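Local coordinates for propionate kinase (Francisella tularensis subsp. tularensis, PDB 3KHY), which probably transfers a phosphoryl group between ATP and acetate or propionate with the help of magnesium, as other members of the acetokinase family do, at residues 5-8 and 13-16; 240-245 and 258-263. All blocks are in the same frame, centred on the assembly; numbering follows the deposited sequence.

Contact 1 (5-8 and 13-16)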
loop_
_atom_site.group_PDB
_atom_site.type_symbol
_atom_site.label_atom_id
_atom_site.label_comp_id
_atom_site.label_asym_id
_atom_site.label_seq_id
_atom_site.Cartn_x
_atom_site.Cartn_y
_atom_site.Cartn_z
ATOM N N LEU A 5 34.466 -11.319 11.774
ATOM C CA LEU A 5 33.979 -12.188 10.718
ATOM C C LEU A 5 32.488 -11.944 10.593
ATOM O O LEU A 5 31.757 -12.122 11.556
ATOM C CB LEU A 5 34.234 -13.659 11.064
ATOM C CG LEU A 5 33.712 -14.651 10.029
ATOM C CD1 LEU A 5 34.368 -14.390 8.679
ATOM C CD2 LEU A 5 33.949 -16.081 10.480
ATOM N N VAL A 6 32.040 -11.532 9.413
ATOM C CA VAL A 6 30.633 -11.192 9.202
ATOM C C VAL A 6 29.955 -12.248 8.341
ATOM O O VAL A 6 30.445 -12.584 7.260
ATOM C CB VAL A 6 30.487 -9.805 8.543
ATOM C CG1 VAL A 6 29.015 -9.484 8.273
ATOM C CG2 VAL A 6 31.098 -8.744 9.428
ATOM N N LEU A 7 28.840 -12.793 8.826
ATOM C CA LEU A 7 28.198 -13.905 8.134
ATOM C C LEU A 7 26.745 -13.655 7.811
ATOM O O LEU A 7 26.012 -13.045 8.588
ATOM C CB LEU A 7 28.264 -15.183 8.981
ATOM C CG LEU A 7 29.640 -15.675 9.407
ATOM C CD1 LEU A 7 29.462 -16.871 10.337
ATOM C CD2 LEU A 7 30.498 -16.041 8.177
ATOM N N ASN A 8 26.320 -14.160 6.664
ATOM C CA ASN A 8 24.902 -14.336 6.404
ATOM C C ASN A 8 24.716 -15.807 6.047
ATOM O O ASN A 8 25.042 -16.235 4.935
ATOM C CB ASN A 8 24.429 -13.418 5.275
ATOM C CG ASN A 8 22.928 -13.526 5.018
ATOM O OD1 ASN A 8 22.199 -14.161 5.783
ATOM N ND2 ASN A 8 22.464 -12.902 3.938
ATOM N N SER A 13 23.639 -21.665 1.574
ATOM C CA SER A 13 24.715 -20.729 1.276
ATOM C C SER A 13 25.229 -20.006 2.515
ATOM O O SER A 13 24.491 -19.804 3.482
ATOM C CB SER A 13 24.231 -19.693 0.263
ATOM O OG SER A 13 23.348 -18.786 0.886
ATOM N N VAL A 14 26.498 -19.615 2.471
ATOM C CA VAL A 14 27.084 -18.769 3.501
ATOM C C VAL A 14 27.822 -17.617 2.841
ATOM O O VAL A 14 28.797 -17.818 2.125
ATOM C CB VAL A 14 28.076 -19.535 4.404
ATOM C CG1 VAL A 14 28.689 -18.587 5.439
ATOM C CG2 VAL A 14 27.388 -20.712 5.094
ATOM N N LYS A 15 27.345 -16.404 3.072
ATOM C CA LYS A 15 28.048 -15.231 2.595
ATOM C C LYS A 15 28.938 -14.749 3.728
ATOM O O LYS A 15 28.490 -14.675 4.868
ATOM C CB LYS A 15 27.044 -14.154 2.216
ATOM C CG LYS A 15 27.679 -12.842 1.837
ATOM C CD LYS A 15 26.632 -11.764 1.696
ATOM C CE LYS A 15 27.277 -10.415 1.453
ATOM N NZ LYS A 15 26.239 -9.385 1.186
ATOM N N PHE A 16 30.199 -14.442 3.439
ATOM C CA PHE A 16 31.102 -14.031 4.514
ATOM C C PHE A 16 32.024 -12.869 4.161
ATOM O O PHE A 16 32.309 -12.615 2.993
ATOM C CB PHE A 16 31.923 -15.225 5.033
ATOM C CG PHE A 16 32.775 -15.885 3.984
ATOM C CD1 PHE A 16 34.050 -15.418 3.719
ATOM C CD2 PHE A 16 32.307 -16.976 3.277
ATOM C CE1 PHE A 16 34.841 -16.027 2.765
ATOM C CE2 PHE A 16 33.090 -17.584 2.321
ATOM C CZ PHE A 16 34.359 -17.108 2.068
HETATM O O HOH W 1 23.690 -16.533 2.492
#

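Contact 2 (240-245 and 258-263)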
loop_
_atom_site.group_PDB
_atom_site.type_symbol
_atom_site.label_atom_id
_atom_site.label_comp_id
_atom_site.label_asym_id
_atom_site.label_seq_id
_atom_site.Cartn_x
_atom_site.Cartn_y
_atom_site.Cartn_z
ATOM N N SER A 240 -7.063 -8.237 -2.341
ATOM C CA SER A 240 -8.152 -8.928 -3.047
ATOM C C SER A 240 -7.672 -9.860 -4.145
ATOM O O SER A 240 -8.462 -10.653 -4.677
ATOM C CB SER A 240 -9.092 -7.919 -3.704
ATOM O OG SER A 240 -9.564 -6.980 -2.777
ATOM N N ILE A 241 -6.407 -9.742 -4.542
ATOM C CA ILE A 241 -5.930 -10.577 -5.635
ATOM C C ILE A 241 -5.889 -12.056 -5.239
ATOM O O ILE A 241 -5.941 -12.924 -6.104
ATOM C CB ILE A 241 -4.562 -10.121 -6.225
ATOM C CG1 ILE A 241 -3.464 -10.103 -5.165
ATOM C CG2 ILE A 241 -4.682 -8.746 -6.873
ATOM C CD1 ILE A 241 -2.717 -11.406 -5.043
ATOM N N PHE A 242 -5.812 -12.341 -3.941
ATOM C CA PHE A 242 -5.731 -13.728 -3.504
ATOM C C PHE A 242 -7.040 -14.458 -3.796
ATOM O O PHE A 242 -7.034 -15.521 -4.407
ATOM C CB PHE A 242 -5.339 -13.834 -2.032
ATOM C CG PHE A 242 -3.854 -13.680 -1.795
ATOM C CD1 PHE A 242 -3.045 -14.786 -1.607
ATOM C CD2 PHE A 242 -3.269 -12.429 -1.795
ATOM C CE1 PHE A 242 -1.662 -14.638 -1.400
ATOM C CE2 PHE A 242 -1.889 -12.276 -1.588
ATOM C CZ PHE A 242 -1.097 -13.385 -1.391
ATOM N N ALA A 243 -8.160 -13.866 -3.392
ATOM C CA ALA A 243 -9.466 -14.484 -3.636
ATOM C C ALA A 243 -9.753 -14.551 -5.131
ATOM O O ALA A 243 -10.319 -15.526 -5.628
ATOM C CB ALA A 243 -10.584 -13.728 -2.892
ATOM N N TYR A 244 -9.357 -13.513 -5.859
ATOM C CA TYR A 244 -9.578 -13.519 -7.290
ATOM C C TYR A 244 -8.871 -14.697 -7.976
ATOM O O TYR A 244 -9.482 -15.467 -8.718
ATOM C CB TYR A 244 -9.160 -12.193 -7.922
ATOM C CG TYR A 244 -9.419 -12.193 -9.408
ATOM C CD1 TYR A 244 -8.446 -12.606 -10.300
ATOM C CD2 TYR A 244 -10.658 -11.822 -9.912
ATOM C CE1 TYR A 244 -8.690 -12.622 -11.659
ATOM C CE2 TYR A 244 -10.911 -11.835 -11.263
ATOM C CZ TYR A 244 -9.927 -12.233 -12.131
ATOM O OH TYR A 244 -10.188 -12.248 -13.478
ATOM N N ILE A 245 -7.585 -14.852 -7.713
ATOM C CA ILE A 245 -6.837 -15.949 -8.321
ATOM C C ILE A 245 -7.282 -17.323 -7.818
ATOM O O ILE A 245 -7.488 -18.238 -8.606
ATOM C CB ILE A 245 -5.324 -15.760 -8.127
ATOM C CG1 ILE A 245 -4.867 -14.520 -8.914
ATOM C CG2 ILE A 245 -4.569 -17.012 -8.575
ATOM C CD1 ILE A 245 -3.414 -14.155 -8.698
ATOM N N ASN A 258 4.111 -17.376 -3.972
ATOM C CA ASN A 258 5.324 -17.630 -4.744
ATOM C C ASN A 258 5.363 -16.762 -5.993
ATOM O O ASN A 258 6.406 -16.224 -6.355
ATOM C CB ASN A 258 5.432 -19.101 -5.139
ATOM C CG ASN A 258 6.631 -19.366 -6.022
ATOM O OD1 ASN A 258 6.498 -19.539 -7.237
ATOM N ND2 ASN A 258 7.819 -19.367 -5.421
HETATM N N MSE A 259 4.215 -16.631 -6.649
HETATM C CA MSE A 259 4.105 -15.783 -7.837
HETATM C C MSE A 259 4.473 -14.334 -7.521
HETATM O O MSE A 259 5.194 -13.680 -8.290
HETATM C CB MSE A 259 2.688 -15.854 -8.418
HETATM C CG MSE A 259 2.464 -14.959 -9.626
HETATM SE SE MSE A 259 1.843 -13.170 -9.124
HETATM C CE MSE A 259 0.107 -13.694 -8.370
ATOM N N LEU A 260 3.981 -13.828 -6.393
ATOM C CA LEU A 260 4.245 -12.436 -6.022
ATOM C C LEU A 260 5.696 -12.209 -5.621
ATOM O O LEU A 260 6.213 -11.106 -5.758
ATOM C CB LEU A 260 3.329 -12.002 -4.879
ATOM C CG LEU A 260 1.836 -11.858 -5.182
ATOM C CD1 LEU A 260 1.064 -11.688 -3.885
ATOM C CD2 LEU A 260 1.585 -10.649 -6.109
ATOM N N ASN A 261 6.340 -13.258 -5.119
ATOM C CA ASN A 261 7.720 -13.179 -4.635
ATOM C C ASN A 261 8.783 -13.475 -5.694
ATOM O O ASN A 261 9.899 -12.960 -5.622
ATOM C CB ASN A 261 7.911 -14.154 -3.471
ATOM C CG ASN A 261 7.857 -13.471 -2.131
ATOM O OD1 ASN A 261 8.744 -12.691 -1.787
ATOM N ND2 ASN A 261 6.815 -13.762 -1.359
ATOM N N LYS A 262 8.432 -14.310 -6.665
ATOM C CA LYS A 262 9.416 -14.888 -7.581
ATOM C C LYS A 262 9.117 -14.679 -9.067
ATOM O O LYS A 262 9.996 -14.876 -9.906
ATOM C CB LYS A 262 9.576 -16.397 -7.319
ATOM C CG LYS A 262 10.128 -16.741 -5.939
ATOM C CD LYS A 262 11.574 -16.299 -5.814
ATOM C CE LYS A 262 12.124 -16.563 -4.419
ATOM N NZ LYS A 262 13.483 -15.961 -4.258
ATOM N N GLN A 263 7.888 -14.301 -9.406
ATOM C CA GLN A 263 7.554 -14.121 -10.825
ATOM C C GLN A 263 7.009 -12.719 -11.149
ATOM O O GLN A 263 6.502 -12.468 -12.243
ATOM C CB GLN A 263 6.554 -15.194 -11.277
ATOM C CG GLN A 263 7.041 -16.648 -11.103
ATOM C CD GLN A 263 8.272 -16.989 -11.952
ATOM O OE1 GLN A 263 8.454 -16.469 -13.058
ATOM N NE2 GLN A 263 9.114 -17.876 -11.433
#

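Contact 1 (5-8 and 13-16)
Ser13 meets Asn8 through water: its OG lies 2.8 Å from water 1, which donates a hydrogen bond to Asn8 O at the same distance. Small and hydroxylated, serine suits this approach to strand 14-20, where the hairpin is just closing. Val14 faces the other way, into apolar surroundings, and its CG1 comes within 4.2 Å of Leu7 CD2; a beta-branched residue fits an extended strand buried against Tyr59 of helix 59-72. Lys15 forms the antiparallel hydrogen-bonded pair with Asn8. Asn8 N gives its hydrogen to Lys15 O at 2.9 Å, and Lys15 N returns one to Asn8 O at 3.0 Å, each N-H pointing almost straight at its acceptor (167°). Asn8 O therefore accepts from both a backbone N-H and the water. The two CB atoms lie side by side at 4.1 Å, after which the extended lysine chain leads away from strand 3-9 to a salt bridge between NZ and Glu373. Phe16 pairs with Leu7 in the non-hydrogen-bonded position, its CA-H directed at Val6 O. Leu7 CD2 packs on Phe16 CB at 3.5 Å, touching the root of the side chain; with chi1 at 60° the ring is carried off toward Phe44 and Leu66. The hairpin thus has two chemical faces. Leu7, Val14 and Phe16 seal one against helix 59-72, while the other carries Asn8 and Lys15, predicted to bind magnesium and ATP respectively, so the pairing sets the roots of two predicted ligand-binding side chains next to each other, while Glu373 holds the lysine's far end.

Contact 2 (240-245 and 258-263)
The segments of helices 241-249 and 253-262 are steeply inclined to each other, their N-to-C directions 121° apart, and their short axes come no closer than 13.0 Å. Even the nearest pair of CA atoms, Ile241 CA and Leu260 CA, is 10.4 Å apart, so the backbones never meet and long apolar side chains must bridge the gap. Leu260 is central. Its CD1 methyl reaches Ile241 CD1 tip to tip at 4.0 Å and also touches the Phe242 ring, 3.7 Å from CZ and 3.8 Å from CE2. The ring starts out beside the gap, but its length brings the far end to the leucine, which it meets obliquely. In Ile241, a chi1 of 59° places CG1, and a chi2 of 90° then turns CD1 toward Leu260. One turn along, Ile245 CD1 meets the CE methyl of Met259, a selenomethionine, at 3.6 Å. Two successive turns in the Met259 chain, about CB-CG and CG-SE, swing CE to Ile245, a path that an unbranched side chain can readily take. Branched isoleucine and leucine bring compact methyl groups to the same buried layer. Ile256, on an earlier turn of helix 253-262, packs against Ile241, Phe242 and Ile245, while Trp251 touches both Ile245 and Met259. The layer also borders the second subunit: Phe242 stacks on its counterpart there, and Met259 packs on Leu162 of that subunit. Two consecutive helices, 241-249 and 253-262, joined by a short connection and packed through an apolar layer, form an alpha-alpha unit at the interface of the homodimer.

Contact 1 closes before contact 2 opens along the chain; their centres lie 32 Å apart and their nearest atoms about 11 Å apart. The hairpin of contact 1 carries predicted ligand-binding residues itself: the Asn8 side chain is about 4 Å from that of Arg85, a predicted substrate-binding residue, and the Lys15 side chain about 6 Å from that of Glu372, predicted to bind magnesium. The apolar layer of contact 2 stops short of the site, the Leu260 side chain being about 7 Å from that of Arg233, a predicted transition-state stabiliser, but Asn261 of the same segment touches that arginine. The layer also adjoins the second subunit, which contact 1 does not touch.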